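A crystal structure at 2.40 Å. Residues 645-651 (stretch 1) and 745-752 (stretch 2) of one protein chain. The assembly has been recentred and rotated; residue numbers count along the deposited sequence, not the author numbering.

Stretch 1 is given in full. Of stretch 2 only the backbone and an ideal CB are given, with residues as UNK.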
# COMPACT_ATOMS: atom_id res chain seq x y z
N LYS A 645 28.24 3.98 11.21
CA LYS A 645 27.85 5.26 11.81
C LYS A 645 28.85 6.37 11.51
O LYS A 645 28.48 7.46 11.14
CB LYS A 645 27.70 5.13 13.33
CG LYS A 645 26.59 4.25 13.78
CD LYS A 645 26.41 4.34 15.28
CE LYS A 645 27.69 4.04 16.05
NZ LYS A 645 27.44 4.13 17.51
N TRP A 646 30.13 6.08 11.69
CA TRP A 646 31.15 7.12 11.68
C TRP A 646 31.75 7.34 10.29
O TRP A 646 32.24 8.43 10.00
CB TRP A 646 32.28 6.78 12.67
CG TRP A 646 31.79 6.50 14.04
CD1 TRP A 646 30.64 6.97 14.63
CD2 TRP A 646 32.43 5.67 15.02
NE1 TRP A 646 30.54 6.48 15.91
CE2 TRP A 646 31.62 5.69 16.17
CE3 TRP A 646 33.60 4.92 15.03
CZ2 TRP A 646 31.95 4.97 17.32
CZ3 TRP A 646 33.93 4.21 16.18
CH2 TRP A 646 33.10 4.24 17.30
N LEU A 647 31.72 6.29 9.46
CA LEU A 647 32.22 6.36 8.09
C LEU A 647 31.12 5.93 7.10
O LEU A 647 31.31 4.98 6.34
CB LEU A 647 33.47 5.49 7.91
CG LEU A 647 34.66 5.82 8.84
CD1 LEU A 647 35.86 4.91 8.60
CD2 LEU A 647 35.08 7.26 8.70
N PRO A 648 29.98 6.65 7.10
CA PRO A 648 28.81 6.20 6.33
C PRO A 648 28.97 6.44 4.83
O PRO A 648 28.14 6.00 4.06
CB PRO A 648 27.68 7.07 6.88
CG PRO A 648 28.41 8.40 7.17
CD PRO A 648 29.76 7.98 7.71
N GLU A 649 30.01 7.15 4.40
CA GLU A 649 30.20 7.32 2.96
C GLU A 649 30.64 6.01 2.29
O GLU A 649 30.66 5.93 1.07
CB GLU A 649 31.20 8.44 2.64
CG GLU A 649 32.58 8.22 3.18
CD GLU A 649 32.79 8.85 4.55
OE1 GLU A 649 33.80 9.58 4.71
OE2 GLU A 649 31.98 8.61 5.46
N TYR A 650 30.98 4.99 3.08
CA TYR A 650 31.37 3.71 2.49
C TYR A 650 30.27 2.66 2.67
O TYR A 650 29.37 2.82 3.50
CB TYR A 650 32.67 3.20 3.11
CG TYR A 650 33.76 4.22 3.05
CD1 TYR A 650 34.39 4.52 1.86
CD2 TYR A 650 34.16 4.91 4.20
CE1 TYR A 650 35.39 5.44 1.81
CE2 TYR A 650 35.15 5.83 4.15
CZ TYR A 650 35.77 6.10 2.96
OH TYR A 650 36.77 7.06 2.90
N ASP A 651 30.35 1.59 1.88
CA ASP A 651 29.31 0.57 1.92
C ASP A 651 29.64 -0.55 2.89
O ASP A 651 30.07 -1.63 2.49
CB ASP A 651 29.06 0.01 0.53
CG ASP A 651 28.42 1.02 -0.40
OD1 ASP A 651 27.46 1.70 0.04
OD2 ASP A 651 28.87 1.14 -1.56
N UNK A 745 42.32 10.10 18.18
CA UNK A 745 41.08 9.95 17.44
C UNK A 745 41.21 8.87 16.40
O UNK A 745 42.30 8.59 15.91
CB UNK A 745 40.68 11.27 16.78
N UNK A 746 40.07 8.27 16.05
CA UNK A 746 40.01 7.29 14.98
C UNK A 746 38.97 7.74 13.95
O UNK A 746 38.47 8.86 14.05
CB UNK A 746 39.68 5.90 15.53
N UNK A 747 38.65 6.87 12.99
CA UNK A 747 37.59 7.13 12.00
C UNK A 747 37.84 8.43 11.22
O UNK A 747 37.02 9.33 11.24
CB UNK A 747 36.23 7.20 12.70
N UNK A 748 38.99 8.51 10.55
CA UNK A 748 39.39 9.70 9.80
C UNK A 748 39.32 10.97 10.64
O UNK A 748 38.90 12.03 10.16
CB UNK A 748 38.51 9.86 8.56
N UNK A 749 39.72 10.87 11.91
CA UNK A 749 39.75 12.04 12.79
C UNK A 749 38.40 12.49 13.35
O UNK A 749 38.30 13.53 13.98
CB UNK A 749 40.37 13.21 12.03
N UNK A 750 37.37 11.70 13.14
CA UNK A 750 36.01 12.09 13.50
C UNK A 750 35.58 11.76 14.94
O UNK A 750 34.65 12.36 15.48
CB UNK A 750 35.04 11.41 12.53
N UNK A 751 36.25 10.79 15.55
CA UNK A 751 35.80 10.27 16.82
C UNK A 751 36.94 10.18 17.82
O UNK A 751 37.83 9.34 17.70
CB UNK A 751 35.15 8.90 16.63
N UNK A 752 36.90 11.03 18.85
CA UNK A 752 37.96 10.94 19.86
C UNK A 752 37.78 9.70 20.72
O UNK A 752 36.64 9.31 21.01
CB UNK A 752 37.97 12.19 20.74

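Stretch 1 leaves a helix at Leu647 and folds into a type I turn from Leu647 to Tyr650; it offers an indole face, a leucine methyl, the carbonyl of Trp646 and the carboxylate of Glu649. Stretch 2 answers with a hairpin whose turn runs from 747 to 750.

Position 745 lies in a strand, with phi/psi of -143/154, and nothing of stretch 1 comes within 5.5 Å of its ideal CB. Stretch 1 therefore sets no preference, although a beta-branched residue suits such angles. The residue is Thr745, which makes no contact across the stretches.

At 746 the CA-to-CB bond points sideways, and the ideal CB again has no neighbour within 5.5 Å. The six-membered ring of Trp646 is nevertheless within range of a longer side chain, so an aliphatic or a methionine would be apt. Ile746 fills the role: its chi1 of 61° (p) and chi2 of -176° (t) carry CD1 to 4.0 Å from Trp646 CZ3.

Position 747 points toward stretch 1, and its ideal CB already lies 4.0 Å from Trp646 CB and 4.2 Å from Leu647 CD2. With so little space ahead, a small apolar residue is favoured; the left-handed phi/psi of 57/58 would also allow glycine, asparagine or aspartate. Ala747 places its methyl 3.9 Å from Trp646 CB, a close apolar fit.

Position 748 has another positive phi, at 53°, and points toward stretch 1, its ideal CB 4.3 Å from Leu647 CD2. To one side of that methyl lies the hydroxyl of Tyr650, so a long polar side chain such as glutamine, lysine or arginine could pass alongside the leucine and end in a donor. In Gln748 an extended chi2 does this: NE2 donates a hydrogen bond to Tyr650 OH at 2.9 Å, approaching the edge of the tyrosine ring, while CD packs 3.9 Å from Leu647 CD2.

At 749 stretch 1 is out of reach, and the backbone decides. A phi of 77° favours glycine, with asparagine a plausible alternative. Gly749 occupies this corner of the type I' turn.

Position 750 points toward stretch 1, with its ideal CB 4.8 Å from Trp646 O. That carbonyl and the Glu649 carboxylate together call for a long cationic donor; lysine could serve, but arginine can address several acceptors at once. Arg750 is almost fully extended beyond chi1. Its NH1 donates to Trp646 O at 2.9 Å and to Glu649 OE2 at 2.9 Å, and its NH2 forms a salt bridge with Glu649 OE1 at 2.7 Å. Trp646 O and Glu649 OE1 both lie near the guanidinium plane, where its N-H groups point.

Position 751 returns to a strand and points toward the indole, its ideal CB 4.5 Å from Trp646 CD2. A flat apolar surface suits valine, isoleucine or leucine. Val751, with chi1 t, lays CG2 over one indole face in a CH-pi contact, 3.7 Å from Trp646 CG.

Position 752 is out of reach, and its phi of -72° accommodates proline, the deposited Pro752.

Stretch 2 745-752: TIAQGRVP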
# COMPACT_ATOMS: atom_id res chain seq x y z
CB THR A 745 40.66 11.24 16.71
OG1 THR A 745 41.65 11.59 15.73
CG2 THR A 745 40.46 12.38 17.68
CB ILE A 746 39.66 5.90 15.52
CG1 ILE A 746 38.28 5.93 16.17
CG2 ILE A 746 40.70 5.45 16.51
CD1 ILE A 746 37.89 4.63 16.81
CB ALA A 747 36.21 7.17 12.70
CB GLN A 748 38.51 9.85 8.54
CG GLN A 748 38.64 8.64 7.60
CD GLN A 748 37.81 8.74 6.33
OE1 GLN A 748 37.26 9.80 6.00
NE2 GLN A 748 37.68 7.63 5.62
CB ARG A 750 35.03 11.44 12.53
CG ARG A 750 35.11 11.98 11.11
CD ARG A 750 34.26 11.15 10.13
NE ARG A 750 34.47 11.62 8.76
CZ ARG A 750 33.94 11.06 7.68
NH1 ARG A 750 33.13 10.01 7.77
NH2 ARG A 750 34.21 11.58 6.49
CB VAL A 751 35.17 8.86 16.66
CG1 VAL A 751 34.74 8.31 18.03
CG2 VAL A 751 34.00 8.91 15.69
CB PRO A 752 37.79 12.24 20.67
CG PRO A 752 36.31 12.59 20.50
CD PRO A 752 35.87 12.04 19.17
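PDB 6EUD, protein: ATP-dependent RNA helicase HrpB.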